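Long-range contacts in TatD-related deoxyribonuclease (Thermotoga maritima, PDB 1J6O), which probably hydrolyses phosphodiester bonds in DNA with the help of divalent metal ions: residues Leu134-His139 and Ser155-Arg160; Val99-Thr104 and Val123-Leu128; Leu20-Phe25 and Cys215-Pro220; Thr16-His21 and Glu42-Val47; His164-Asp169 and Phe181-Gly186. One frame throughout, in Å; residues are numbered along the deposited sequence.

Contact 1: Leu134-His139 and Ser155-Arg160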
# COMPACT_ATOMS: atom_id res chain seq x y z
N LEU A 134 11.99 -1.06 -8.67
CA LEU A 134 11.05 -0.34 -7.80
C LEU A 134 10.26 -1.38 -6.99
O LEU A 134 9.96 -2.47 -7.49
CB LEU A 134 10.05 0.47 -8.63
CG LEU A 134 10.56 1.73 -9.33
CD1 LEU A 134 9.43 2.33 -10.18
CD2 LEU A 134 11.07 2.76 -8.28
N PRO A 135 9.93 -1.07 -5.73
CA PRO A 135 9.17 -1.99 -4.87
C PRO A 135 7.75 -2.09 -5.40
O PRO A 135 7.27 -1.20 -6.10
CB PRO A 135 9.26 -1.33 -3.49
CG PRO A 135 9.36 0.09 -3.79
CD PRO A 135 10.33 0.13 -4.97
N LEU A 136 7.09 -3.20 -5.08
CA LEU A 136 5.73 -3.42 -5.50
C LEU A 136 4.74 -3.14 -4.38
O LEU A 136 5.04 -3.38 -3.22
CB LEU A 136 5.55 -4.88 -5.94
CG LEU A 136 6.19 -5.25 -7.28
CD1 LEU A 136 6.68 -6.70 -7.28
CD2 LEU A 136 5.17 -5.00 -8.38
N VAL A 137 3.58 -2.58 -4.75
CA VAL A 137 2.51 -2.27 -3.82
C VAL A 137 1.50 -3.32 -4.33
O VAL A 137 0.85 -3.13 -5.34
CB VAL A 137 1.99 -0.83 -4.04
CG1 VAL A 137 0.66 -0.63 -3.38
CG2 VAL A 137 3.02 0.14 -3.46
N VAL A 138 1.39 -4.43 -3.58
CA VAL A 138 0.51 -5.54 -3.94
C VAL A 138 -0.82 -5.65 -3.25
O VAL A 138 -0.94 -5.49 -2.04
CB VAL A 138 1.29 -6.89 -3.75
CG1 VAL A 138 0.47 -8.08 -4.27
CG2 VAL A 138 2.63 -6.80 -4.47
N HIS A 139 -1.83 -5.94 -4.06
CA HIS A 139 -3.20 -6.09 -3.58
C HIS A 139 -3.56 -7.56 -3.74
O HIS A 139 -3.45 -8.10 -4.83
CB HIS A 139 -4.12 -5.24 -4.47
CG HIS A 139 -5.58 -5.46 -4.22
ND1 HIS A 139 -6.32 -4.69 -3.34
CD2 HIS A 139 -6.46 -6.35 -4.76
CE1 HIS A 139 -7.58 -5.09 -3.35
NE2 HIS A 139 -7.69 -6.10 -4.20
N SER A 155 11.95 -12.95 -10.89
CA SER A 155 12.96 -12.01 -10.44
C SER A 155 12.36 -10.73 -9.84
O SER A 155 12.04 -9.79 -10.57
CB SER A 155 13.86 -11.65 -11.62
OG SER A 155 14.96 -10.85 -11.23
N LEU A 156 12.23 -10.71 -8.52
CA LEU A 156 11.67 -9.56 -7.82
C LEU A 156 12.67 -8.44 -7.58
O LEU A 156 13.88 -8.66 -7.53
CB LEU A 156 11.12 -9.99 -6.48
CG LEU A 156 10.04 -11.06 -6.57
CD1 LEU A 156 9.66 -11.50 -5.18
CD2 LEU A 156 8.85 -10.50 -7.31
N PRO A 157 12.17 -7.20 -7.40
CA PRO A 157 13.05 -6.06 -7.15
C PRO A 157 13.74 -6.28 -5.81
O PRO A 157 13.19 -6.99 -4.95
CB PRO A 157 12.10 -4.87 -7.09
CG PRO A 157 10.85 -5.35 -7.75
CD PRO A 157 10.75 -6.79 -7.38
N GLU A 158 14.92 -5.68 -5.63
CA GLU A 158 15.71 -5.79 -4.40
C GLU A 158 14.79 -5.61 -3.20
O GLU A 158 14.70 -6.47 -2.33
CB GLU A 158 16.80 -4.70 -4.37
CG GLU A 158 17.89 -4.89 -5.43
CD GLU A 158 18.75 -3.65 -5.63
OE1 GLU A 158 18.40 -2.58 -5.09
OE2 GLU A 158 19.76 -3.74 -6.35
N LYS A 159 14.11 -4.46 -3.16
CA LYS A 159 13.17 -4.15 -2.08
C LYS A 159 11.88 -4.71 -2.68
O LYS A 159 11.28 -4.08 -3.53
CB LYS A 159 13.02 -2.64 -1.92
CG LYS A 159 14.29 -1.89 -1.54
CD LYS A 159 14.28 -1.56 -0.05
CE LYS A 159 15.56 -0.84 0.37
NZ LYS A 159 15.77 0.39 -0.44
N ARG A 160 11.47 -5.90 -2.25
CA ARG A 160 10.26 -6.52 -2.77
C ARG A 160 9.03 -5.62 -2.72
O ARG A 160 8.34 -5.40 -3.74
CB ARG A 160 9.99 -7.81 -1.99
CG ARG A 160 11.24 -8.68 -1.87
CD ARG A 160 11.09 -9.98 -2.60
NE ARG A 160 12.27 -10.83 -2.44
CZ ARG A 160 13.45 -10.59 -3.00
NH1 ARG A 160 13.63 -9.52 -3.77
NH2 ARG A 160 14.44 -11.45 -2.81
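Pro157 brings CG to the carbonyl oxygen of Leu134, 3.0 Å from Leu134 O, while the guanidinium of Arg160 has Pro157 C at its edge, in plane, and sends a weak hydrogen bond from NH1 to Pro157 O. In the TIM barrel this loop follows helix 144-153 and leads into strand 161-163 beside the start of its parallel neighbour, strand 136-141. Backbone atoms make the join. Leu136 N donates to Arg160 O over 2.9 Å, almost straight at 170°, with the donor tilted 27° from the carbonyl plane. One residue earlier, Pro135 has no N-H to give and offers CA-H instead, its CA 3.3 Å from Lys159 O. Helix 115-132 packs over the apolar side, Ala129 touching both Leu136 and Pro157. There the two side chains cross at about a right angle, and Leu136 CD1 rests 4.1 Å from Pro157 CD and 4.4 Å from Leu156 CD2.

Contact 2: Val99-Thr104 and Val123-Leu128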
# COMPACT_ATOMS: atom_id res chain seq x y z
N VAL A 99 7.72 6.03 -6.74
CA VAL A 99 8.55 5.18 -5.90
C VAL A 99 8.14 3.72 -5.85
O VAL A 99 8.74 2.92 -5.13
CB VAL A 99 8.54 5.73 -4.44
CG1 VAL A 99 9.07 7.17 -4.41
CG2 VAL A 99 7.09 5.76 -3.92
N ALA A 100 7.13 3.35 -6.62
CA ALA A 100 6.70 1.98 -6.59
C ALA A 100 5.78 1.71 -7.76
O ALA A 100 5.36 2.64 -8.44
CB ALA A 100 5.92 1.71 -5.27
N ILE A 101 5.53 0.43 -7.99
CA ILE A 101 4.66 -0.05 -9.05
C ILE A 101 3.51 -0.73 -8.31
O ILE A 101 3.73 -1.63 -7.48
CB ILE A 101 5.34 -1.10 -10.00
CG1 ILE A 101 6.43 -0.45 -10.84
CG2 ILE A 101 4.26 -1.69 -10.97
CD1 ILE A 101 5.95 0.66 -11.77
N GLY A 102 2.29 -0.28 -8.61
CA GLY A 102 1.08 -0.81 -7.99
C GLY A 102 0.08 0.34 -7.97
O GLY A 102 0.47 1.49 -8.21
N GLU A 103 -1.16 0.10 -7.59
CA GLU A 103 -1.68 -1.19 -7.16
C GLU A 103 -1.73 -2.28 -8.23
O GLU A 103 -2.13 -2.05 -9.37
CB GLU A 103 -3.09 -0.95 -6.58
CG GLU A 103 -3.42 -1.86 -5.43
CD GLU A 103 -4.64 -1.40 -4.65
OE1 GLU A 103 -4.85 -0.18 -4.46
OE2 GLU A 103 -5.40 -2.29 -4.21
N THR A 104 -1.25 -3.47 -7.86
CA THR A 104 -1.25 -4.60 -8.79
C THR A 104 -1.43 -5.86 -7.96
O THR A 104 -1.06 -5.90 -6.79
CB THR A 104 0.06 -4.67 -9.64
OG1 THR A 104 -0.04 -5.76 -10.57
CG2 THR A 104 1.27 -4.86 -8.78
N VAL A 123 1.65 -10.33 -13.54
CA VAL A 123 3.00 -10.76 -13.90
C VAL A 123 3.75 -9.68 -14.67
O VAL A 123 4.91 -9.42 -14.41
CB VAL A 123 2.95 -12.06 -14.75
CG1 VAL A 123 4.30 -12.32 -15.40
CG2 VAL A 123 2.56 -13.23 -13.87
N GLU A 124 3.08 -9.02 -15.60
CA GLU A 124 3.75 -7.99 -16.36
C GLU A 124 4.20 -6.80 -15.51
O GLU A 124 5.23 -6.19 -15.81
CB GLU A 124 2.85 -7.55 -17.51
CG GLU A 124 2.42 -8.76 -18.36
CD GLU A 124 1.81 -8.42 -19.70
OE1 GLU A 124 0.92 -7.55 -19.74
OE2 GLU A 124 2.20 -9.05 -20.72
N GLN A 125 3.47 -6.48 -14.45
CA GLN A 125 3.86 -5.35 -13.60
C GLN A 125 5.00 -5.77 -12.66
O GLN A 125 5.89 -4.95 -12.33
CB GLN A 125 2.65 -4.84 -12.84
CG GLN A 125 1.72 -4.08 -13.77
CD GLN A 125 0.48 -3.57 -13.07
OE1 GLN A 125 0.50 -2.52 -12.43
NE2 GLN A 125 -0.60 -4.32 -13.18
N ILE A 126 4.97 -7.03 -12.23
CA ILE A 126 6.03 -7.53 -11.37
C ILE A 126 7.30 -7.45 -12.22
O ILE A 126 8.36 -7.03 -11.73
CB ILE A 126 5.76 -9.01 -11.01
CG1 ILE A 126 4.61 -9.10 -10.01
CG2 ILE A 126 7.04 -9.66 -10.48
CD1 ILE A 126 4.16 -10.54 -9.77
N GLU A 127 7.21 -7.85 -13.49
CA GLU A 127 8.39 -7.80 -14.36
C GLU A 127 8.88 -6.37 -14.56
O GLU A 127 10.11 -6.11 -14.61
CB GLU A 127 8.11 -8.46 -15.72
CG GLU A 127 7.78 -9.92 -15.50
CD GLU A 127 7.52 -10.70 -16.79
OE1 GLU A 127 6.73 -10.24 -17.64
OE2 GLU A 127 8.07 -11.80 -16.91
N LEU A 128 7.95 -5.42 -14.66
CA LEU A 128 8.36 -4.04 -14.83
C LEU A 128 9.07 -3.54 -13.56
O LEU A 128 10.08 -2.84 -13.63
CB LEU A 128 7.16 -3.14 -15.12
CG LEU A 128 7.48 -1.65 -15.16
CD1 LEU A 128 8.42 -1.31 -16.33
CD2 LEU A 128 6.19 -0.87 -15.31
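In the first half of a beta-alpha-beta crossover, Ile101 and Thr104 of strand 98-107 meet Gln125 and Leu128 of helix 115-132. Ile101 uses both its branches: CG2, anti to the backbone N, reaches Gln125 CB at 4.0 Å, and CD1 touches Leu128 CD2 at 3.9 Å, the Leu128 side chain crossing at about a right angle. This is the usual packing of a TIM barrel, the outward-pointing strand residues buried against the helix that follows, whereas the CB of Glu103, predicted to bind a divalent metal, points away from the helix. A cis peptide between Gly102 and Glu103 marks the corner where the strand changes direction. Gln125 runs extended beyond CG (chi2 178°) and slides past Thr104 in the opposite direction. Its NE2 comes within 3.0 Å of Thr104 OG1, yet the angle is too poor for a hydrogen bond. The amide is held by backbone instead: OE1 accepts from Val73 N, and NE2 donates to Val121 O, one turn back in the helix.

Contact 3: Leu20-Phe25 and Cys215-Pro220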
# COMPACT_ATOMS: atom_id res chain seq x y z
N LEU A 20 -5.58 9.94 -2.49
CA LEU A 20 -6.02 11.32 -2.26
C LEU A 20 -6.60 12.00 -3.48
O LEU A 20 -7.31 13.02 -3.35
CB LEU A 20 -4.85 12.13 -1.68
CG LEU A 20 -4.45 11.69 -0.27
CD1 LEU A 20 -3.03 12.21 0.10
CD2 LEU A 20 -5.48 12.21 0.72
N HIS A 21 -6.33 11.44 -4.64
CA HIS A 21 -6.82 11.99 -5.89
C HIS A 21 -8.23 11.51 -6.23
O HIS A 21 -8.79 11.95 -7.25
CB HIS A 21 -5.86 11.68 -7.04
CG HIS A 21 -5.62 10.22 -7.23
ND1 HIS A 21 -5.05 9.43 -6.24
CD2 HIS A 21 -5.96 9.38 -8.24
CE1 HIS A 21 -5.06 8.16 -6.64
NE2 HIS A 21 -5.61 8.11 -7.85
N PHE A 22 -8.81 10.62 -5.42
CA PHE A 22 -10.15 10.13 -5.69
C PHE A 22 -11.13 11.27 -5.47
O PHE A 22 -10.83 12.23 -4.72
CB PHE A 22 -10.50 8.95 -4.79
CG PHE A 22 -9.88 7.64 -5.23
CD1 PHE A 22 -8.92 7.59 -6.25
CD2 PHE A 22 -10.32 6.43 -4.66
CE1 PHE A 22 -8.40 6.35 -6.69
CE2 PHE A 22 -9.79 5.19 -5.11
CZ PHE A 22 -8.84 5.17 -6.12
N HIS A 23 -12.29 11.19 -6.12
CA HIS A 23 -13.29 12.24 -5.99
C HIS A 23 -13.81 12.52 -4.57
O HIS A 23 -14.35 13.62 -4.32
CB HIS A 23 -14.45 11.97 -6.96
CG HIS A 23 -15.46 10.98 -6.46
ND1 HIS A 23 -16.44 11.32 -5.56
CD2 HIS A 23 -15.65 9.68 -6.76
CE1 HIS A 23 -17.21 10.26 -5.32
NE2 HIS A 23 -16.75 9.25 -6.04
N GLN A 24 -13.68 11.57 -3.66
CA GLN A 24 -14.15 11.79 -2.29
C GLN A 24 -13.35 12.91 -1.59
O GLN A 24 -13.73 13.40 -0.56
CB GLN A 24 -14.09 10.50 -1.46
CG GLN A 24 -15.16 9.48 -1.84
CD GLN A 24 -14.76 8.63 -3.01
OE1 GLN A 24 -13.67 8.77 -3.56
NE2 GLN A 24 -15.64 7.71 -3.40
N PHE A 25 -12.24 13.32 -2.18
CA PHE A 25 -11.41 14.37 -1.59
C PHE A 25 -11.49 15.65 -2.42
O PHE A 25 -10.70 16.57 -2.19
CB PHE A 25 -9.95 13.93 -1.57
CG PHE A 25 -9.64 12.93 -0.50
CD1 PHE A 25 -9.58 13.33 0.84
CD2 PHE A 25 -9.51 11.59 -0.82
CE1 PHE A 25 -9.40 12.36 1.87
CE2 PHE A 25 -9.33 10.62 0.17
CZ PHE A 25 -9.27 11.01 1.53
N CYS A 215 -7.13 5.23 2.22
CA CYS A 215 -8.17 6.27 2.12
C CYS A 215 -8.57 6.47 0.64
O CYS A 215 -7.72 6.43 -0.25
CB CYS A 215 -7.68 7.59 2.74
SG CYS A 215 -6.25 8.38 1.95
N PRO A 216 -9.84 6.80 0.37
CA PRO A 216 -10.93 7.01 1.34
C PRO A 216 -11.57 5.77 1.95
O PRO A 216 -12.51 5.88 2.74
CB PRO A 216 -11.95 7.79 0.53
CG PRO A 216 -11.89 7.03 -0.82
CD PRO A 216 -10.35 6.92 -1.02
N PHE A 217 -11.09 4.60 1.60
CA PHE A 217 -11.67 3.36 2.12
C PHE A 217 -11.28 2.90 3.55
O PHE A 217 -10.32 3.41 4.12
CB PHE A 217 -11.32 2.18 1.22
CG PHE A 217 -11.50 2.42 -0.26
CD1 PHE A 217 -12.71 2.84 -0.78
CD2 PHE A 217 -10.40 2.26 -1.11
CE1 PHE A 217 -12.85 3.11 -2.15
CE2 PHE A 217 -10.52 2.52 -2.46
CZ PHE A 217 -11.75 2.95 -2.99
N LEU A 218 -12.08 1.98 4.08
CA LEU A 218 -11.86 1.38 5.39
C LEU A 218 -11.36 2.22 6.55
O LEU A 218 -10.22 2.04 7.03
CB LEU A 218 -10.86 0.25 5.18
CG LEU A 218 -11.19 -0.71 4.03
CD1 LEU A 218 -9.96 -1.58 3.67
CD2 LEU A 218 -12.34 -1.58 4.47
N PRO A 219 -12.20 3.11 7.07
CA PRO A 219 -11.88 4.00 8.18
C PRO A 219 -11.73 3.19 9.46
O PRO A 219 -12.26 2.08 9.54
CB PRO A 219 -13.08 4.91 8.20
CG PRO A 219 -14.24 4.00 7.71
CD PRO A 219 -13.56 3.33 6.55
N PRO A 220 -10.92 3.68 10.43
CA PRO A 220 -10.78 2.91 11.67
C PRO A 220 -12.08 3.01 12.47
O PRO A 220 -12.89 3.93 12.25
CB PRO A 220 -9.58 3.55 12.37
CG PRO A 220 -9.53 4.93 11.83
CD PRO A 220 -9.94 4.78 10.38
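Phe22 has CG anti to its carbonyl carbon, chi1 -78° setting CG on the side of Pro216, and the CD2-CE2 edge meets Pro216 and Phe217; Cys215 holds SG between its backbone N and carbonyl carbon (chi1 63°), which places the sulfur beside Leu20 and Phe25. The peptide between Cys215 and Pro216 is cis. Phe22 CD2 lies 3.7 Å from Pro216 CD, the side chains crossing at about a right angle. Next along, Phe217 CZ sits at the edge of the Phe22 ring, 3.7 Å from CE2, with the two ring planes 69° apart. Phe25 turns its own edge to the partner: CZ is 4.0 Å from Cys215 CB, and CE2 is 3.9 Å from Pro216 CB. Leu20 CD2 stands over the centre of one face of Phe25 and also reaches Cys215 SG at 4.1 Å. The sulfur is an oblique neighbour of that ring, 5.0 Å from SG to the Phe25 centroid. Gln24 adds its OE1 at 3.7 Å from Pro216 CG. In this TIM-barrel fold the contact joins the loop after the first strand, 13-18, to the loop after the last, 209-211. Phe22 stacks on His19 and Phe217 lies near Asp214; His19 and Asp214 are predicted metal ligands. The grip is one of shape and apolar surface, without directional bonds between the segments, consistent with a hydrophobic border beside the predicted metal site.

Contact 4: Thr16-His21 and Glu42-Val47; sequences THAHLH and EFVVNV
Asn46 reaches over from strand 41-47 to the chain leaving strand 13-18, and each of its atoms finds something there. CB is 4.1 Å from Ala18 O, and CG, anti to the backbone N (chi1 -153°), closes to 3.7 Å from the same oxygen. At the tip the amide divides: OD1 accepts from Leu20 N at 2.9 Å, in the carbonyl plane and on a lone pair, while ND2 is hydrogen-bonded to Ser57 OG and lies 2.9 Å from His21 ND1; His21 NE2 is hydrogen-bonded to Asp53. The backbones beside it pair as parallel neighbours in the TIM barrel. Ala18 N donates to Val45 O at 3.0 Å, and Val47 N to Ala18 O at 2.8 Å, nearly straight. Val47 serves two histidines predicted to bind a divalent metal. Its CG2 stands over the centre of the His17 ring, a CH-pi contact only 10° off the ring normal, and its carbonyl oxygen takes a hydrogen bond from His19 ND1 at 3.0 Å, close to the His19 ring plane (14° out of it). The far nitrogens look inward, His17 NE2 to Glu103 and His19 NE2 to Asp214. Val47 would thus be a second-shell residue: with the ND1 N-H of His19 engaged by backbone, its NE2 is turned to Asp214, an orientation consistent with the predicted metal site.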
# COMPACT_ATOMS: atom_id res chain seq x y z
N THR A 16 1.34 4.41 3.82
CA THR A 16 1.88 3.78 2.60
C THR A 16 0.88 3.41 1.52
O THR A 16 1.24 2.78 0.51
CB THR A 16 2.70 2.50 2.96
OG1 THR A 16 1.83 1.57 3.61
CG2 THR A 16 3.87 2.82 3.89
N HIS A 17 -0.39 3.79 1.69
CA HIS A 17 -1.37 3.46 0.68
C HIS A 17 -2.52 4.43 0.72
O HIS A 17 -3.50 4.21 1.44
CB HIS A 17 -1.89 2.02 0.89
CG HIS A 17 -2.42 1.37 -0.35
ND1 HIS A 17 -1.68 0.49 -1.10
CD2 HIS A 17 -3.62 1.47 -0.97
CE1 HIS A 17 -2.40 0.07 -2.13
NE2 HIS A 17 -3.58 0.65 -2.07
N ALA A 18 -2.44 5.52 -0.04
CA ALA A 18 -3.51 6.50 -0.05
C ALA A 18 -4.04 6.74 -1.49
O ALA A 18 -3.35 6.43 -2.45
CB ALA A 18 -2.98 7.78 0.50
N HIS A 19 -5.26 7.28 -1.63
CA HIS A 19 -5.84 7.57 -2.95
C HIS A 19 -6.44 8.97 -2.77
O HIS A 19 -7.68 9.17 -2.92
CB HIS A 19 -6.99 6.60 -3.29
CG HIS A 19 -6.60 5.15 -3.22
ND1 HIS A 19 -5.80 4.56 -4.17
CD2 HIS A 19 -6.96 4.17 -2.35
CE1 HIS A 19 -5.69 3.27 -3.90
NE2 HIS A 19 -6.38 3.01 -2.80
N LEU A 20 -5.58 9.94 -2.49
CA LEU A 20 -6.02 11.32 -2.26
C LEU A 20 -6.60 12.00 -3.48
O LEU A 20 -7.31 13.02 -3.35
CB LEU A 20 -4.85 12.13 -1.68
CG LEU A 20 -4.45 11.69 -0.27
CD1 LEU A 20 -3.03 12.21 0.10
CD2 LEU A 20 -5.48 12.21 0.72
N HIS A 21 -6.33 11.44 -4.64
CA HIS A 21 -6.82 11.99 -5.89
C HIS A 21 -8.23 11.51 -6.23
O HIS A 21 -8.79 11.95 -7.25
CB HIS A 21 -5.86 11.68 -7.04
CG HIS A 21 -5.62 10.22 -7.23
ND1 HIS A 21 -5.05 9.43 -6.24
CD2 HIS A 21 -5.96 9.38 -8.24
CE1 HIS A 21 -5.06 8.16 -6.64
NE2 HIS A 21 -5.61 8.11 -7.85
N GLU A 42 4.48 12.02 8.16
CA GLU A 42 5.74 12.38 7.49
C GLU A 42 5.63 12.42 5.96
O GLU A 42 6.20 13.31 5.30
CB GLU A 42 6.81 11.43 7.94
CG GLU A 42 8.17 11.75 7.44
CD GLU A 42 9.19 10.87 8.11
OE1 GLU A 42 9.28 10.93 9.36
OE2 GLU A 42 9.89 10.13 7.39
N PHE A 43 4.98 11.42 5.38
CA PHE A 43 4.78 11.36 3.93
C PHE A 43 3.77 10.30 3.65
O PHE A 43 3.39 9.53 4.55
CB PHE A 43 6.08 11.09 3.11
CG PHE A 43 6.63 9.67 3.20
CD1 PHE A 43 7.54 9.32 4.18
CD2 PHE A 43 6.28 8.70 2.24
CE1 PHE A 43 8.11 8.05 4.22
CE2 PHE A 43 6.84 7.43 2.26
CZ PHE A 43 7.75 7.09 3.24
N VAL A 44 3.26 10.30 2.43
CA VAL A 44 2.28 9.28 2.09
C VAL A 44 2.64 8.75 0.71
O VAL A 44 3.30 9.46 -0.09
CB VAL A 44 0.80 9.80 2.04
CG1 VAL A 44 0.49 10.67 3.26
CG2 VAL A 44 0.52 10.49 0.73
N VAL A 45 2.25 7.51 0.44
CA VAL A 45 2.53 6.94 -0.87
C VAL A 45 1.13 6.91 -1.50
O VAL A 45 0.27 6.16 -1.04
CB VAL A 45 3.06 5.53 -0.79
CG1 VAL A 45 3.20 4.97 -2.24
CG2 VAL A 45 4.42 5.51 -0.06
N ASN A 46 0.92 7.75 -2.51
CA ASN A 46 -0.37 7.85 -3.20
C ASN A 46 -0.36 6.88 -4.38
O ASN A 46 0.43 6.99 -5.29
CB ASN A 46 -0.59 9.28 -3.64
CG ASN A 46 -2.03 9.61 -3.75
OD1 ASN A 46 -2.74 9.71 -2.74
ND2 ASN A 46 -2.49 9.76 -4.98
N VAL A 47 -1.33 5.98 -4.35
CA VAL A 47 -1.47 4.92 -5.33
C VAL A 47 -2.50 5.00 -6.45
O VAL A 47 -3.67 5.23 -6.19
CB VAL A 47 -1.76 3.61 -4.53
CG1 VAL A 47 -1.58 2.41 -5.42
CG2 VAL A 47 -0.80 3.51 -3.31

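Contact 5: His164-Asp169 and Phe181-Gly186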
# COMPACT_ATOMS: atom_id res chain seq x y z
N HIS A 164 -0.26 -4.90 0.64
CA HIS A 164 -1.13 -3.96 1.32
C HIS A 164 -2.43 -4.54 1.88
O HIS A 164 -2.94 -5.53 1.38
CB HIS A 164 -1.35 -2.78 0.36
CG HIS A 164 -2.74 -2.64 -0.15
ND1 HIS A 164 -3.69 -1.87 0.49
CD2 HIS A 164 -3.34 -3.14 -1.26
CE1 HIS A 164 -4.82 -1.90 -0.21
NE2 HIS A 164 -4.63 -2.66 -1.27
N ALA A 165 -2.93 -3.92 2.95
CA ALA A 165 -4.18 -4.37 3.60
C ALA A 165 -4.15 -5.89 3.76
O ALA A 165 -5.12 -6.59 3.41
CB ALA A 165 -5.39 -3.95 2.77
N PHE A 166 -3.03 -6.39 4.28
CA PHE A 166 -2.86 -7.83 4.48
C PHE A 166 -4.09 -8.40 5.16
O PHE A 166 -4.48 -7.95 6.24
CB PHE A 166 -1.62 -8.13 5.33
CG PHE A 166 -1.40 -9.59 5.54
CD1 PHE A 166 -0.90 -10.38 4.51
CD2 PHE A 166 -1.75 -10.19 6.74
CE1 PHE A 166 -0.74 -11.75 4.68
CE2 PHE A 166 -1.60 -11.57 6.91
CZ PHE A 166 -1.10 -12.34 5.88
N SER A 167 -4.67 -9.43 4.55
CA SER A 167 -5.87 -10.04 5.09
C SER A 167 -5.90 -11.55 5.25
O SER A 167 -6.97 -12.16 5.17
CB SER A 167 -7.06 -9.62 4.23
OG SER A 167 -6.83 -9.97 2.86
N SER A 168 -4.74 -12.17 5.45
CA SER A 168 -4.74 -13.62 5.63
C SER A 168 -4.33 -13.95 7.06
O SER A 168 -4.39 -13.09 7.95
CB SER A 168 -3.81 -14.29 4.63
OG SER A 168 -4.15 -15.67 4.53
N ASP A 169 -3.92 -15.19 7.30
CA ASP A 169 -3.51 -15.56 8.66
C ASP A 169 -2.01 -15.56 8.85
O ASP A 169 -1.27 -15.23 7.93
CB ASP A 169 -4.10 -16.93 9.02
CG ASP A 169 -3.66 -18.04 8.07
OD1 ASP A 169 -2.86 -17.79 7.14
OD2 ASP A 169 -4.13 -19.19 8.28
N PHE A 181 8.62 -9.41 1.65
CA PHE A 181 7.63 -8.34 1.66
C PHE A 181 7.31 -7.94 3.06
O PHE A 181 7.58 -8.69 3.99
CB PHE A 181 6.32 -8.82 1.04
CG PHE A 181 6.35 -8.88 -0.43
CD1 PHE A 181 6.81 -10.03 -1.08
CD2 PHE A 181 5.97 -7.78 -1.17
CE1 PHE A 181 6.87 -10.06 -2.48
CE2 PHE A 181 6.03 -7.81 -2.55
CZ PHE A 181 6.49 -8.95 -3.21
N LEU A 182 6.77 -6.73 3.21
CA LEU A 182 6.35 -6.22 4.50
C LEU A 182 4.82 -6.28 4.34
O LEU A 182 4.31 -6.40 3.22
CB LEU A 182 6.84 -4.80 4.75
CG LEU A 182 8.04 -4.85 5.72
CD1 LEU A 182 9.19 -5.57 5.05
CD2 LEU A 182 8.43 -3.46 6.16
N LEU A 183 4.10 -6.20 5.45
CA LEU A 183 2.63 -6.26 5.43
C LEU A 183 1.98 -4.94 5.86
O LEU A 183 2.34 -4.36 6.88
CB LEU A 183 2.16 -7.37 6.38
CG LEU A 183 2.90 -8.70 6.22
CD1 LEU A 183 2.36 -9.68 7.23
CD2 LEU A 183 2.71 -9.24 4.80
N GLY A 184 1.02 -4.49 5.05
CA GLY A 184 0.31 -3.26 5.33
C GLY A 184 -0.87 -3.49 6.25
O GLY A 184 -1.76 -4.32 5.98
N ILE A 185 -0.88 -2.75 7.35
CA ILE A 185 -1.92 -2.83 8.36
C ILE A 185 -2.65 -1.49 8.38
O ILE A 185 -2.01 -0.44 8.49
CB ILE A 185 -1.30 -3.05 9.76
CG1 ILE A 185 -0.37 -4.28 9.71
CG2 ILE A 185 -2.41 -3.21 10.84
CD1 ILE A 185 -1.03 -5.54 9.25
N GLY A 186 -3.97 -1.54 8.24
CA GLY A 186 -4.75 -0.33 8.24
C GLY A 186 -5.94 -0.33 9.18
O GLY A 186 -5.94 -1.00 10.22
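Phe166 N donates to Gly184 O over 3.0 Å, the N-H...O angle 143°, with the donor in the carbonyl plane, and the chains come so close here that the CA atoms of His164 and Gly184 are 4.3 Å apart. Glycine, with no side chain, permits that approach. Ala165, in a left-handed backbone conformation, turns the loop, and its N is taken by Glu212 OE1. Phe166 and Leu183 then lie side by side, pointing the same way. The Phe166 CG is anti to its backbone N (chi1 -180°), and Leu183 CD1 sits over the centre of the ring, a CH-pi contact of 4.1 Å from CD1 to the Phe166 centroid; Leu183 CD2 reaches Phe166 CD1 at 3.8 Å. In the TIM barrel this joins the loop after strand 161-163 to the adjacent strand 181-185, with Ala173 of the intervening helix 170-179 packing on both side chains. Across the opposite face of the Phe166 ring lies Ser168 N, 3.5 Å above the plane and offset toward the rim, and Asp169 O is at the edge. At the other end of the loop His164, predicted to bind a second metal ion, is hydrogen-bonded through ND1 to Glu212 and weakly through NE2 to Glu103.

Overall arrangement
From the N terminus, contact 4 is the first to close, bringing strand 13-18 beside strand 41-47 after a short excursion. Contact 3 shares Leu20 and His21 with it; both start from the same stretch, contact 4 closing early and contact 3 only at 215-220. Inside the long loop of contact 3, contacts 2, 1 and 5 follow in series: contact 2 ties strand 98-107 to helix 115-132, contact 1 strand 136-141 to the loop before strand 161-163, and contact 5 the loop after that strand to strand 181-185. Contacts 1 and 2 touch through neighbouring strands. Contacts 1, 2, 4 and 5 meet at the predicted metal site, where Glu103 OE1 lies 2.8 Å from His17 NE2.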